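Beta-L-arabinobiosidase (Bacteroides thetaiotaomicron, PDB 5MQR) is a multidomain glycosidase of a gut bacterium, probably releasing terminal sugar units from complex plant pectin. Local coordinates at residues E354-R359 with D397-R402. Sequence-based numbering, arbitrary orientation.
Sequences EITPMR and DMWISR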
ATOM      1  N   GLU A 354      12.028 -22.010  -1.930  1.00 23.27           N
ATOM      2  CA  GLU A 354      12.998 -22.947  -2.515  1.00 24.21           C
ATOM      3  C   GLU A 354      13.282 -24.106  -1.550  1.00 23.88           C
ATOM      4  O   GLU A 354      13.154 -23.956  -0.327  1.00 23.49           O
ATOM      5  CB  GLU A 354      14.302 -22.198  -2.804  1.00 25.81           C
ATOM      6  CG  GLU A 354      14.157 -21.040  -3.791  1.00 27.39           C
ATOM      7  CD  GLU A 354      13.905 -21.518  -5.218  1.00 29.83           C
ATOM      8  OE1 GLU A 354      14.408 -22.607  -5.583  1.00 31.58           O
ATOM      9  OE2 GLU A 354      13.223 -20.804  -5.998  1.00 31.56           O
ATOM     10  N   ILE A 355      13.642 -25.267  -2.097  1.00 23.17           N
ATOM     11  CA  ILE A 355      14.103 -26.374  -1.281  1.00 22.90           C
ATOM     12  C   ILE A 355      15.398 -26.894  -1.903  1.00 22.86           C
ATOM     13  O   ILE A 355      15.378 -27.624  -2.913  1.00 22.99           O
ATOM     14  CB  ILE A 355      13.080 -27.531  -1.160  1.00 23.42           C
ATOM     15  CG1 ILE A 355      11.714 -27.047  -0.654  1.00 23.25           C
ATOM     16  CG2 ILE A 355      13.619 -28.636  -0.238  1.00 23.52           C
ATOM     17  CD1 ILE A 355      10.649 -28.129  -0.647  1.00 23.18           C
ATOM     18  N   THR A 356      16.515 -26.510  -1.292  1.00 22.39           N
ATOM     19  CA  THR A 356      17.796 -27.150  -1.526  1.00 22.65           C
ATOM     20  C   THR A 356      17.595 -28.673  -1.390  1.00 22.89           C
ATOM     21  O   THR A 356      16.880 -29.108  -0.484  1.00 23.25           O
ATOM     22  CB  THR A 356      18.826 -26.685  -0.475  1.00 22.67           C
ATOM     23  OG1 THR A 356      18.780 -25.254  -0.351  1.00 22.02           O
ATOM     24  CG2 THR A 356      20.226 -27.098  -0.867  1.00 23.18           C
ATOM     25  N   PRO A 357      18.176 -29.480  -2.295  1.00 22.91           N
ATOM     26  CA  PRO A 357      18.160 -30.923  -2.038  1.00 23.29           C
ATOM     27  C   PRO A 357      18.938 -31.260  -0.744  1.00 23.40           C
ATOM     28  O   PRO A 357      19.964 -30.637  -0.485  1.00 23.37           O
ATOM     29  CB  PRO A 357      18.854 -31.529  -3.264  1.00 23.57           C
ATOM     30  CG  PRO A 357      19.192 -30.425  -4.180  1.00 23.55           C
ATOM     31  CD  PRO A 357      19.008 -29.131  -3.454  1.00 23.11           C
HETATM   32  N   MSE A 358      18.426 -32.208   0.073  1.00 23.17           N
HETATM   33  CA  MSE A 358      19.169 -32.668   1.238  1.00 23.72           C
HETATM   34  C   MSE A 358      20.324 -33.506   0.744  1.00 23.85           C
HETATM   35  O   MSE A 358      20.131 -34.539   0.116  1.00 23.95           O
HETATM   36  CB  MSE A 358      18.288 -33.505   2.148  1.00 24.29           C
HETATM   37  CG  MSE A 358      18.975 -33.916   3.459  1.00 24.89           C
HETATM   38 SE   MSE A 358      17.842 -35.220   4.405  1.00 26.56          SE
HETATM   39  CE  MSE A 358      16.202 -34.172   4.685  1.00 25.90           C
ATOM     40  N   ARG A 359      21.534 -33.066   0.995  1.00 23.85           N
ATOM     41  CA  ARG A 359      22.788 -33.653   0.567  1.00 24.11           C
ATOM     42  C   ARG A 359      23.211 -34.821   1.436  1.00 24.80           C
ATOM     43  O   ARG A 359      23.779 -35.782   0.919  1.00 25.63           O
ATOM     44  CB  ARG A 359      23.871 -32.581   0.487  1.00 23.95           C
ATOM     45  CG  ARG A 359      23.492 -31.470  -0.503  1.00 23.50           C
ATOM     46  CD  ARG A 359      24.544 -30.384  -0.642  1.00 23.39           C
ATOM     47  NE  ARG A 359      24.989 -29.776   0.603  1.00 22.90           N
ATOM     48  CZ  ARG A 359      24.305 -28.886   1.322  1.00 22.47           C
ATOM     49  NH1 ARG A 359      23.069 -28.514   0.982  1.00 22.18           N
ATOM     50  NH2 ARG A 359      24.858 -28.385   2.411  1.00 22.37           N
ATOM     51  N   ASP A 397      21.179 -27.038   6.469  1.00 22.62           N
ATOM     52  CA  ASP A 397      21.744 -25.720   6.218  1.00 22.79           C
ATOM     53  C   ASP A 397      21.003 -24.686   7.085  1.00 22.50           C
ATOM     54  O   ASP A 397      19.795 -24.772   7.234  1.00 22.17           O
ATOM     55  CB  ASP A 397      21.600 -25.367   4.730  1.00 22.54           C
ATOM     56  CG  ASP A 397      22.339 -26.327   3.829  1.00 23.29           C
ATOM     57  OD1 ASP A 397      23.421 -26.772   4.249  1.00 24.18           O
ATOM     58  OD2 ASP A 397      21.861 -26.635   2.695  1.00 23.15           O
HETATM   59  N   MSE A 398      21.741 -23.712   7.628  1.00 22.77           N
HETATM   60  CA  MSE A 398      21.167 -22.651   8.469  1.00 22.52           C
HETATM   61  C   MSE A 398      20.976 -21.416   7.625  1.00 22.33           C
HETATM   62  O   MSE A 398      21.866 -21.017   6.840  1.00 21.90           O
HETATM   63  CB  MSE A 398      22.013 -22.365   9.708  1.00 23.08           C
HETATM   64  CG  MSE A 398      22.378 -23.583  10.546  1.00 23.62           C
HETATM   65 SE   MSE A 398      20.816 -24.685  10.927  1.00 24.36          SE
HETATM   66  CE  MSE A 398      19.825 -23.368  11.992  1.00 23.95           C
ATOM     67  N   TRP A 399      19.790 -20.825   7.759  1.00 21.59           N
ATOM     68  CA  TRP A 399      19.378 -19.658   6.986  1.00 21.57           C
ATOM     69  C   TRP A 399      18.810 -18.550   7.890  1.00 21.64           C
ATOM     70  O   TRP A 399      18.402 -18.793   9.044  1.00 21.17           O
ATOM     71  CB  TRP A 399      18.273 -20.049   5.999  1.00 21.14           C
ATOM     72  CG  TRP A 399      18.700 -20.838   4.848  1.00 20.85           C
ATOM     73  CD1 TRP A 399      18.985 -22.167   4.826  1.00 21.36           C
ATOM     74  CD2 TRP A 399      18.839 -20.376   3.509  1.00 20.75           C
ATOM     75  NE1 TRP A 399      19.290 -22.564   3.553  1.00 21.30           N
ATOM     76  CE2 TRP A 399      19.229 -21.484   2.723  1.00 20.83           C
ATOM     77  CE3 TRP A 399      18.674 -19.132   2.894  1.00 20.53           C
ATOM     78  CZ2 TRP A 399      19.479 -21.387   1.367  1.00 21.13           C
ATOM     79  CZ3 TRP A 399      18.931 -19.028   1.527  1.00 21.02           C
ATOM     80  CH2 TRP A 399      19.328 -20.155   0.776  1.00 21.14           C
ATOM     81  N   ILE A 400      18.764 -17.348   7.332  1.00 21.88           N
ATOM     82  CA  ILE A 400      17.982 -16.246   7.895  1.00 22.54           C
ATOM     83  C   ILE A 400      17.209 -15.556   6.748  1.00 22.29           C
ATOM     84  O   ILE A 400      17.632 -15.595   5.612  1.00 21.73           O
ATOM     85  CB  ILE A 400      18.882 -15.268   8.714  1.00 23.14           C
ATOM     86  CG1 ILE A 400      18.073 -14.536   9.797  1.00 23.32           C
ATOM     87  CG2 ILE A 400      19.628 -14.260   7.812  1.00 23.54           C
ATOM     88  CD1 ILE A 400      18.923 -13.786  10.830  1.00 23.86           C
ATOM     89  N   SER A 401      16.060 -14.969   7.051  1.00 22.78           N
ATOM     90  CA  SER A 401      15.349 -14.151   6.077  1.00 23.38           C
ATOM     91  C   SER A 401      15.056 -12.804   6.678  1.00 23.64           C
ATOM     92  O   SER A 401      14.653 -12.695   7.831  1.00 23.12           O
ATOM     93  CB  SER A 401      14.052 -14.806   5.590  1.00 23.72           C
ATOM     94  OG  SER A 401      14.304 -15.721   4.523  1.00 24.20           O
ATOM     95  N   ARG A 402      15.292 -11.775   5.880  1.00 24.55           N
ATOM     96  CA  ARG A 402      14.901 -10.419   6.210  1.00 25.49           C
ATOM     97  C   ARG A 402      13.628 -10.093   5.428  1.00 24.35           C
ATOM     98  O   ARG A 402      13.598 -10.228   4.216  1.00 24.17           O
ATOM     99  CB  ARG A 402      16.001  -9.464   5.814  1.00 26.83           C
ATOM    100  CG  ARG A 402      15.672  -8.009   6.061  1.00 28.75           C
ATOM    101  CD  ARG A 402      16.514  -7.187   5.122  1.00 31.03           C
ATOM    102  NE  ARG A 402      16.486  -5.782   5.446  1.00 33.47           N
ATOM    103  CZ  ARG A 402      17.006  -4.815   4.690  1.00 35.15           C
ATOM    104  NH1 ARG A 402      17.573  -5.080   3.518  1.00 35.03           N
ATOM    105  NH2 ARG A 402      16.920  -3.554   5.116  1.00 37.18           N
TER
HETATM  106  O   HOH W   1      19.810 -24.858   2.018  1.00 18.61           O
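Asp397 and Arg359 illustrate how an end-on ion pair can join a loop to a strand. From strand 397-403, CB of Asp397 points toward the loop 354-359; with CG anti to the carbonyl carbon (chi1 -62°), the carboxylate faces the guanidinium edge, and its CG lies 3.5 Å from NH2 of Arg359. Each oxygen then spends its syn lone pair on one nitrogen: OD1 takes NH2 and OD2 takes NH1 of Arg359, both at 2.8 Å, in nearly straight bonds between planes only 9° apart. OD2 also meets CG2 of Thr356 at 3.9 Å and accepts from a water, which donates to Thr356 OG1 at 2.6 Å and receives the indole N-H of Trp399 in the ring plane. Thr356 OG1 further bonds Asp457, a calcium ligand, while Arg359 NH1 has a second salt bridge, to Glu396. A methionine in place of Arg359 would probably leave Glu396 and the buried Asp397 without this positive mate and the carboxylate freer to turn. Strand 397-403 pairs with strand 52-57, consistent with ring closure in a beta-propeller. The chemistry implies a fixed carboxylate, its negative charge probably stabilised by arginine, and a water tying that charge indirectly to the calcium site.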